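Local coordinates for protein histidyl-trna synthetase (Thermus thermophilus, PDB 1H4V) that joins L-histidine to tRNA(His) with ATP as the energy source, working as a class II aminoacyl-tRNA synthetase homodimer, at residues K327-E338 against L355-P366; D387-L396 against R406-L416. One frame throughout, in Å; residues are numbered along the deposited sequence.

Interaction 1: residues K327-E338 against L355-P366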
# COMPACT_ATOMS: atom_id res chain seq x y z
N LYS A 327 -10.60 11.34 -14.33
CA LYS A 327 -10.67 11.27 -15.79
C LYS A 327 -11.74 10.26 -16.19
O LYS A 327 -12.00 9.29 -15.48
CB LYS A 327 -9.32 10.86 -16.38
CG LYS A 327 -9.20 11.20 -17.86
CD LYS A 327 -8.23 10.29 -18.60
CE LYS A 327 -8.79 8.88 -18.71
NZ LYS A 327 -7.95 7.98 -19.55
N GLY A 328 -12.37 10.50 -17.34
CA GLY A 328 -13.40 9.59 -17.82
C GLY A 328 -12.86 8.56 -18.80
O GLY A 328 -11.71 8.65 -19.22
N PRO A 329 -13.66 7.57 -19.17
CA PRO A 329 -13.18 6.56 -20.11
C PRO A 329 -12.95 7.16 -21.49
O PRO A 329 -13.50 8.21 -21.81
CB PRO A 329 -14.30 5.53 -20.11
CG PRO A 329 -15.50 6.39 -19.95
CD PRO A 329 -15.07 7.32 -18.84
N ASP A 330 -12.14 6.49 -22.30
CA ASP A 330 -11.88 6.96 -23.65
C ASP A 330 -13.12 6.69 -24.51
O ASP A 330 -13.39 7.43 -25.45
CB ASP A 330 -10.67 6.25 -24.26
CG ASP A 330 -9.38 6.57 -23.52
OD1 ASP A 330 -9.15 7.75 -23.21
OD2 ASP A 330 -8.60 5.64 -23.27
N LEU A 331 -13.86 5.65 -24.17
CA LEU A 331 -15.06 5.28 -24.92
C LEU A 331 -16.17 4.72 -24.03
O LEU A 331 -15.94 3.81 -23.23
CB LEU A 331 -14.69 4.24 -25.98
CG LEU A 331 -15.83 3.61 -26.81
CD1 LEU A 331 -16.43 4.65 -27.74
CD2 LEU A 331 -15.29 2.42 -27.63
N TYR A 332 -17.38 5.27 -24.17
CA TYR A 332 -18.54 4.78 -23.43
C TYR A 332 -19.55 4.30 -24.47
O TYR A 332 -20.18 5.10 -25.17
CB TYR A 332 -19.16 5.89 -22.58
CG TYR A 332 -20.19 5.35 -21.61
CD1 TYR A 332 -19.81 4.55 -20.54
CD2 TYR A 332 -21.55 5.58 -21.80
CE1 TYR A 332 -20.75 3.99 -19.68
CE2 TYR A 332 -22.50 5.02 -20.95
CZ TYR A 332 -22.10 4.23 -19.89
OH TYR A 332 -23.04 3.65 -19.07
N LEU A 333 -19.70 2.98 -24.57
CA LEU A 333 -20.59 2.34 -25.52
C LEU A 333 -22.04 2.24 -25.08
O LEU A 333 -22.35 1.78 -23.98
CB LEU A 333 -20.09 0.93 -25.83
CG LEU A 333 -18.95 0.87 -26.83
CD1 LEU A 333 -18.16 -0.42 -26.68
CD2 LEU A 333 -19.53 1.01 -28.23
N ILE A 334 -22.95 2.67 -25.96
CA ILE A 334 -24.37 2.65 -25.66
C ILE A 334 -25.08 1.63 -26.56
O ILE A 334 -25.23 1.85 -27.77
CB ILE A 334 -25.03 4.04 -25.90
CG1 ILE A 334 -24.46 5.06 -24.92
CG2 ILE A 334 -26.55 3.95 -25.76
CD1 ILE A 334 -23.07 5.48 -25.22
N PRO A 335 -25.52 0.50 -25.99
CA PRO A 335 -26.22 -0.51 -26.79
C PRO A 335 -27.65 -0.01 -26.98
O PRO A 335 -28.26 0.50 -26.05
CB PRO A 335 -26.15 -1.77 -25.92
CG PRO A 335 -26.14 -1.22 -24.53
CD PRO A 335 -25.24 0.00 -24.63
N LEU A 336 -28.19 -0.10 -28.20
CA LEU A 336 -29.54 0.37 -28.44
C LEU A 336 -30.57 -0.74 -28.31
O LEU A 336 -31.74 -0.48 -28.00
CB LEU A 336 -29.63 1.03 -29.82
CG LEU A 336 -28.67 2.22 -29.91
CD1 LEU A 336 -28.73 2.84 -31.29
CD2 LEU A 336 -29.04 3.23 -28.84
N THR A 337 -30.16 -1.97 -28.55
CA THR A 337 -31.06 -3.10 -28.41
C THR A 337 -30.48 -4.01 -27.34
O THR A 337 -29.33 -3.83 -26.92
CB THR A 337 -31.22 -3.92 -29.72
OG1 THR A 337 -29.95 -4.48 -30.09
CG2 THR A 337 -31.73 -3.04 -30.84
N GLU A 338 -31.27 -4.99 -26.91
CA GLU A 338 -30.85 -5.92 -25.88
C GLU A 338 -29.73 -6.82 -26.39
O GLU A 338 -28.84 -7.19 -25.63
CB GLU A 338 -32.04 -6.78 -25.44
CG GLU A 338 -31.77 -7.55 -24.16
CD GLU A 338 -31.75 -6.65 -22.93
OE1 GLU A 338 -31.17 -7.06 -21.90
OE2 GLU A 338 -32.34 -5.54 -22.98
N LEU A 355 -7.03 0.99 -24.12
CA LEU A 355 -7.97 2.10 -24.08
C LEU A 355 -8.93 1.81 -22.94
O LEU A 355 -9.17 0.66 -22.62
CB LEU A 355 -8.74 2.17 -25.39
CG LEU A 355 -8.60 3.36 -26.35
CD1 LEU A 355 -7.19 3.92 -26.36
CD2 LEU A 355 -9.00 2.88 -27.74
N ARG A 356 -9.45 2.85 -22.30
CA ARG A 356 -10.42 2.64 -21.24
C ARG A 356 -11.79 2.69 -21.93
O ARG A 356 -12.25 3.75 -22.37
CB ARG A 356 -10.32 3.72 -20.18
CG ARG A 356 -11.32 3.57 -19.05
CD ARG A 356 -11.08 4.58 -17.94
NE ARG A 356 -12.26 4.73 -17.09
CZ ARG A 356 -12.43 5.71 -16.22
NH1 ARG A 356 -11.48 6.63 -16.06
NH2 ARG A 356 -13.55 5.79 -15.51
N ALA A 357 -12.44 1.54 -22.05
CA ALA A 357 -13.74 1.47 -22.71
C ALA A 357 -14.81 0.87 -21.81
O ALA A 357 -14.65 -0.24 -21.31
CB ALA A 357 -13.62 0.66 -24.00
N GLU A 358 -15.89 1.61 -21.62
CA GLU A 358 -16.98 1.14 -20.78
C GLU A 358 -18.27 1.04 -21.58
O GLU A 358 -18.36 1.52 -22.71
CB GLU A 358 -17.15 2.08 -19.59
CG GLU A 358 -15.95 2.04 -18.64
CD GLU A 358 -16.03 3.06 -17.52
OE1 GLU A 358 -17.03 3.05 -16.77
OE2 GLU A 358 -15.07 3.86 -17.37
N TYR A 359 -19.28 0.42 -20.99
CA TYR A 359 -20.54 0.24 -21.69
C TYR A 359 -21.71 0.15 -20.72
O TYR A 359 -21.53 -0.24 -19.57
CB TYR A 359 -20.46 -1.04 -22.52
CG TYR A 359 -20.17 -2.26 -21.67
CD1 TYR A 359 -21.19 -2.91 -20.97
CD2 TYR A 359 -18.86 -2.72 -21.50
CE1 TYR A 359 -20.92 -3.97 -20.11
CE2 TYR A 359 -18.58 -3.78 -20.64
CZ TYR A 359 -19.62 -4.40 -19.95
OH TYR A 359 -19.34 -5.41 -19.07
N ALA A 360 -22.90 0.50 -21.18
CA ALA A 360 -24.09 0.43 -20.35
C ALA A 360 -24.60 -1.00 -20.44
O ALA A 360 -24.45 -1.65 -21.48
CB ALA A 360 -25.15 1.41 -20.88
N LEU A 361 -25.19 -1.50 -19.35
CA LEU A 361 -25.70 -2.86 -19.33
C LEU A 361 -27.11 -3.03 -19.86
O LEU A 361 -27.56 -4.16 -20.06
CB LEU A 361 -25.64 -3.45 -17.93
CG LEU A 361 -24.43 -4.32 -17.60
CD1 LEU A 361 -24.60 -4.89 -16.18
CD2 LEU A 361 -24.31 -5.44 -18.62
N ALA A 362 -27.83 -1.94 -20.07
CA ALA A 362 -29.19 -2.02 -20.58
C ALA A 362 -29.37 -1.09 -21.76
O ALA A 362 -28.64 -0.11 -21.90
CB ALA A 362 -30.19 -1.66 -19.48
N PRO A 363 -30.33 -1.39 -22.65
CA PRO A 363 -30.53 -0.50 -23.80
C PRO A 363 -31.11 0.83 -23.33
O PRO A 363 -31.59 0.94 -22.20
CB PRO A 363 -31.52 -1.26 -24.67
CG PRO A 363 -31.28 -2.70 -24.30
CD PRO A 363 -31.12 -2.62 -22.80
N ARG A 364 -31.04 1.83 -24.20
CA ARG A 364 -31.60 3.14 -23.90
C ARG A 364 -31.61 3.94 -25.20
O ARG A 364 -30.99 3.54 -26.19
CB ARG A 364 -30.77 3.87 -22.83
CG ARG A 364 -29.34 4.16 -23.23
CD ARG A 364 -28.35 3.25 -22.52
NE ARG A 364 -28.08 3.66 -21.14
CZ ARG A 364 -28.47 2.97 -20.07
NH1 ARG A 364 -29.14 1.83 -20.20
NH2 ARG A 364 -28.16 3.41 -18.85
N LYS A 365 -32.33 5.05 -25.22
CA LYS A 365 -32.40 5.88 -26.41
C LYS A 365 -31.02 6.50 -26.67
O LYS A 365 -30.25 6.74 -25.73
CB LYS A 365 -33.44 6.99 -26.23
CG LYS A 365 -34.84 6.50 -25.89
CD LYS A 365 -35.41 5.64 -27.00
CE LYS A 365 -36.88 5.34 -26.75
NZ LYS A 365 -37.69 6.59 -26.65
N PRO A 366 -30.70 6.76 -27.94
CA PRO A 366 -29.40 7.35 -28.30
C PRO A 366 -29.11 8.62 -27.53
O PRO A 366 -28.01 8.80 -27.01
CB PRO A 366 -29.55 7.62 -29.80
CG PRO A 366 -30.46 6.53 -30.24
CD PRO A 366 -31.51 6.52 -29.15
O HOH W 1 -28.36 -7.03 -20.65
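Arg-356 NH1 donates to Lys-327 O at 2.8 Å, from above that carbonyl plane. The Gly-328/Pro-329 peptide lies over one face of the guanidinium, with Pro-329 N over its centre, 3.7 Å from Arg-356 CZ. The guanidinium reaches Lys-327 because the Arg-356 chain is extended from CG to NE, with CG trans to the backbone N (chi1 179°). Arg-356 NE and NH2 converge side-on on one oxygen, Glu-358 OE2, NE at 3.0 Å, which also rests against Pro-329 CB. Replacing Arg-356 with an alanine would probably leave Lys-327 O and the Glu-358 carboxylate without these donors and uncover Pro-329. Arg-356 N donates almost straight (174°) to Asp-330 OD2 at 3.1 Å, on the anti side and tilted out of the carboxylate plane, and its O accepts from Leu-331 N.

These bonds open the parallel pairing of a beta-alpha-beta unit in the anticodon-binding domain, strand 331-335, helix 338-351 and strand 357-359, whose short strand segments cross at 26°. Leu-333 N donates to Glu-358 O at 2.7 Å, while Leu-331 O and Leu-333 O receive Glu-358 N and Ala-360 N. Glu-358 CB meets the Tyr-332 ring at its edge, 3.8 Å from CD1, and Tyr-332 OH sits 3.6 Å from Ala-360 CB.

Ala-360 CB lies over the centre of the Arg-364 guanidinium, which is salt-bridged to Glu-372. On the face opposite Tyr-332 and Glu-358, Leu-331 and Leu-333 pack on Leu-351 and Leu-347 of the connecting helix, and Tyr-359 OH makes weak hydrogen bonds with Glu-142 and Arg-103 of the second subunit.

Interaction 2: residues D387-L396 against R406-L416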
# COMPACT_ATOMS: atom_id res chain seq x y z
N ASP A 387 -28.80 -1.84 -36.82
CA ASP A 387 -28.10 -1.47 -38.04
C ASP A 387 -26.59 -1.74 -37.99
O ASP A 387 -26.05 -2.39 -38.89
CB ASP A 387 -28.34 0.02 -38.37
CG ASP A 387 -29.82 0.36 -38.53
OD1 ASP A 387 -30.56 0.31 -37.51
OD2 ASP A 387 -30.25 0.66 -39.66
N GLU A 388 -25.90 -1.25 -36.97
CA GLU A 388 -24.46 -1.50 -36.91
C GLU A 388 -24.16 -2.97 -36.65
O GLU A 388 -23.14 -3.48 -37.12
CB GLU A 388 -23.76 -0.62 -35.86
CG GLU A 388 -24.62 -0.06 -34.74
CD GLU A 388 -25.42 1.15 -35.18
OE1 GLU A 388 -24.80 2.09 -35.73
OE2 GLU A 388 -26.65 1.17 -34.96
N LEU A 389 -25.04 -3.65 -35.92
CA LEU A 389 -24.81 -5.06 -35.65
C LEU A 389 -24.85 -5.88 -36.93
O LEU A 389 -24.00 -6.74 -37.15
CB LEU A 389 -25.84 -5.60 -34.65
CG LEU A 389 -25.67 -5.16 -33.19
CD1 LEU A 389 -26.60 -5.98 -32.30
CD2 LEU A 389 -24.23 -5.37 -32.74
N ARG A 390 -25.82 -5.61 -37.80
CA ARG A 390 -25.93 -6.34 -39.06
C ARG A 390 -24.77 -6.02 -39.99
O ARG A 390 -24.34 -6.86 -40.78
CB ARG A 390 -27.25 -6.01 -39.76
N ALA A 391 -24.26 -4.79 -39.90
CA ALA A 391 -23.16 -4.38 -40.76
C ALA A 391 -21.80 -4.64 -40.13
O ALA A 391 -20.77 -4.44 -40.77
CB ALA A 391 -23.30 -2.89 -41.09
N GLY A 392 -21.77 -5.09 -38.88
CA GLY A 392 -20.50 -5.33 -38.22
C GLY A 392 -19.72 -4.03 -38.14
O GLY A 392 -18.52 -3.98 -38.39
N GLU A 393 -20.43 -2.96 -37.78
CA GLU A 393 -19.84 -1.63 -37.68
C GLU A 393 -20.18 -0.98 -36.34
O GLU A 393 -20.81 -1.59 -35.48
CB GLU A 393 -20.35 -0.74 -38.81
CG GLU A 393 -20.00 -1.26 -40.19
CD GLU A 393 -20.66 -0.47 -41.31
OE1 GLU A 393 -20.37 -0.77 -42.49
OE2 GLU A 393 -21.47 0.44 -41.02
N VAL A 394 -19.75 0.27 -36.19
CA VAL A 394 -19.99 1.04 -34.97
C VAL A 394 -20.09 2.51 -35.33
O VAL A 394 -19.52 2.96 -36.33
CB VAL A 394 -18.82 0.88 -33.97
CG1 VAL A 394 -19.20 1.45 -32.62
CG2 VAL A 394 -18.42 -0.57 -33.86
N THR A 395 -20.81 3.26 -34.51
CA THR A 395 -20.95 4.68 -34.72
C THR A 395 -20.22 5.34 -33.57
O THR A 395 -20.47 5.01 -32.41
CB THR A 395 -22.43 5.11 -34.71
OG1 THR A 395 -23.08 4.59 -35.88
CG2 THR A 395 -22.56 6.63 -34.71
N LEU A 396 -19.31 6.24 -33.89
CA LEU A 396 -18.55 6.94 -32.87
C LEU A 396 -18.83 8.43 -32.94
O LEU A 396 -19.09 8.98 -34.00
CB LEU A 396 -17.05 6.68 -33.04
CG LEU A 396 -16.54 5.24 -32.84
CD1 LEU A 396 -15.03 5.19 -33.09
CD2 LEU A 396 -16.88 4.76 -31.44
N ARG A 406 -18.98 6.58 -38.80
CA ARG A 406 -19.42 5.20 -38.85
C ARG A 406 -18.26 4.36 -39.39
O ARG A 406 -17.85 4.53 -40.52
CB ARG A 406 -20.64 5.07 -39.78
CG ARG A 406 -21.09 3.65 -40.03
CD ARG A 406 -21.62 3.01 -38.77
NE ARG A 406 -23.04 3.28 -38.55
CZ ARG A 406 -24.03 2.62 -39.14
NH1 ARG A 406 -23.78 1.62 -39.98
NH2 ARG A 406 -25.29 2.94 -38.87
N LEU A 407 -17.74 3.47 -38.57
CA LEU A 407 -16.63 2.64 -39.00
C LEU A 407 -16.82 1.17 -38.63
O LEU A 407 -17.66 0.85 -37.79
CB LEU A 407 -15.31 3.18 -38.41
CG LEU A 407 -15.19 3.32 -36.89
CD1 LEU A 407 -13.85 3.96 -36.55
CD2 LEU A 407 -16.30 4.19 -36.35
N SER A 408 -16.06 0.30 -39.28
CA SER A 408 -16.13 -1.13 -39.00
C SER A 408 -15.42 -1.44 -37.69
O SER A 408 -14.56 -0.67 -37.24
CB SER A 408 -15.48 -1.93 -40.14
OG SER A 408 -14.11 -1.59 -40.28
N ARG A 409 -15.76 -2.56 -37.07
CA ARG A 409 -15.14 -2.93 -35.80
C ARG A 409 -13.63 -3.10 -35.86
O ARG A 409 -12.94 -2.81 -34.89
CB ARG A 409 -15.77 -4.21 -35.25
CG ARG A 409 -17.17 -4.01 -34.72
CD ARG A 409 -17.47 -5.03 -33.64
NE ARG A 409 -18.80 -4.85 -33.06
CZ ARG A 409 -19.22 -5.46 -31.96
NH1 ARG A 409 -18.41 -6.29 -31.30
NH2 ARG A 409 -20.45 -5.25 -31.52
N GLU A 410 -13.11 -3.57 -36.99
CA GLU A 410 -11.67 -3.76 -37.13
C GLU A 410 -10.91 -2.44 -37.11
O GLU A 410 -9.74 -2.40 -36.74
CB GLU A 410 -11.35 -4.49 -38.44
CG GLU A 410 -11.99 -5.86 -38.61
CD GLU A 410 -13.50 -5.79 -38.79
OE1 GLU A 410 -13.96 -4.96 -39.61
OE2 GLU A 410 -14.22 -6.56 -38.12
N GLU A 411 -11.59 -1.36 -37.48
CA GLU A 411 -10.97 -0.03 -37.55
C GLU A 411 -11.08 0.80 -36.29
O GLU A 411 -10.39 1.82 -36.16
CB GLU A 411 -11.57 0.77 -38.72
CG GLU A 411 -11.49 0.11 -40.08
CD GLU A 411 -12.24 0.88 -41.15
OE1 GLU A 411 -13.45 1.15 -40.98
OE2 GLU A 411 -11.61 1.22 -42.18
N VAL A 412 -11.94 0.40 -35.37
CA VAL A 412 -12.13 1.18 -34.15
C VAL A 412 -10.87 1.38 -33.30
O VAL A 412 -10.57 2.51 -32.89
CB VAL A 412 -13.24 0.57 -33.28
CG1 VAL A 412 -13.36 1.32 -31.97
CG2 VAL A 412 -14.55 0.65 -34.03
N PRO A 413 -10.12 0.31 -33.02
CA PRO A 413 -8.91 0.48 -32.20
C PRO A 413 -7.96 1.51 -32.81
O PRO A 413 -7.53 2.46 -32.15
CB PRO A 413 -8.28 -0.92 -32.20
CG PRO A 413 -9.44 -1.83 -32.42
CD PRO A 413 -10.26 -1.09 -33.46
N GLY A 414 -7.64 1.32 -34.08
CA GLY A 414 -6.74 2.22 -34.77
C GLY A 414 -7.24 3.64 -34.81
O GLY A 414 -6.49 4.57 -34.54
N TYR A 415 -8.51 3.81 -35.16
CA TYR A 415 -9.10 5.13 -35.25
C TYR A 415 -9.04 5.86 -33.91
O TYR A 415 -8.66 7.04 -33.85
CB TYR A 415 -10.55 5.00 -35.70
CG TYR A 415 -11.28 6.32 -35.76
CD1 TYR A 415 -11.28 7.10 -36.92
CD2 TYR A 415 -11.94 6.81 -34.63
CE1 TYR A 415 -11.92 8.34 -36.96
CE2 TYR A 415 -12.58 8.05 -34.65
CZ TYR A 415 -12.57 8.81 -35.81
OH TYR A 415 -13.22 10.02 -35.82
N LEU A 416 -9.44 5.17 -32.84
CA LEU A 416 -9.44 5.76 -31.51
C LEU A 416 -8.04 6.14 -31.07
O LEU A 416 -7.85 7.19 -30.44
CB LEU A 416 -10.06 4.79 -30.50
CG LEU A 416 -11.57 4.55 -30.60
CD1 LEU A 416 -11.92 3.29 -29.85
CD2 LEU A 416 -12.34 5.74 -30.05
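Arg-406 lies across from Thr-395 in the antiparallel hairpin of strands 393-398 and 404-408, whose short segments make an angle of 145° between their directions. CG leaves trans to the backbone N (chi1 174°), and bends at chi2 and chi3 then fold the guanidinium back over the first strand toward helix 386-391. Three groups meet it in different ways. Arg-406 NH1 donates to Glu-393 OE2 at 2.8 Å, with the oxygen in the guanidinium plane. Arg-406 NE donates to Thr-395 OG1 at 3.0 Å. Glu-388 OE1 sits over a face, 3.3 Å from Arg-406 NH2, an ion pair in which no N-H points at the oxygen. Thr-395 OG1 in turn donates a hydrogen bond to Glu-388 OE1, so the hydroxyl links arginine and carboxylate and is likely to restrict how the carboxylate can turn.

Leu-407 forms the hydrogen-bonded pair with Val-394: its O accepts from Val-394 N at 2.7 Å, and its N donates back to Val-394 O. Its side chain drops to the buried face, where Leu-407 CD2 lies 3.6 Å from Leu-396 CD1.

Ser-408 and Glu-393 form a non-hydrogen-bonded pair, and Ser-408 N is taken by Glu-411 OE1. Next, Arg-409 N makes a weak bond to Gly-392 O; Gly-392, with positive phi, is the C-prime residue of the Schellman motif ending helix 386-391. Arg-409 CG presses on Val-394 CG2 at 3.8 Å, and its extended chain carries NH2 toward a long, weak ion pair with Glu-343.

Val-412 CG2 touches Val-394 CG2. One helical turn on, the Tyr-415 ring slides past Leu-396, with Tyr-415 CD2 3.8 Å from CD1 of that leucine, and Leu-416 CD2 meets the same CD1 at 4.1 Å.

In the fold
Both interactions belong to the anticodon-binding domain and hold opposite margins of one five-stranded mixed sheet: interaction 1 the parallel outermost strand 357-359, interaction 2 the antiparallel outermost strand 404-408. Each combines a buried hydrophobic side with a more exposed polar one, but the chemistry differs. In interaction 1 Arg-356 bonds a backbone carbonyl of the facing segment and a carboxylate of its own; in interaction 2 Arg-406 ties strands and helix through two glutamates. The second subunit approaches interaction 1, whereas no other protein chain of the assembly touches interaction 2. Their shared core is direct: Leu-331 CD1 lies 3.7 Å from Leu-396 CD2, and Leu-355 CD2 lies 3.5 Å from Leu-416 CB.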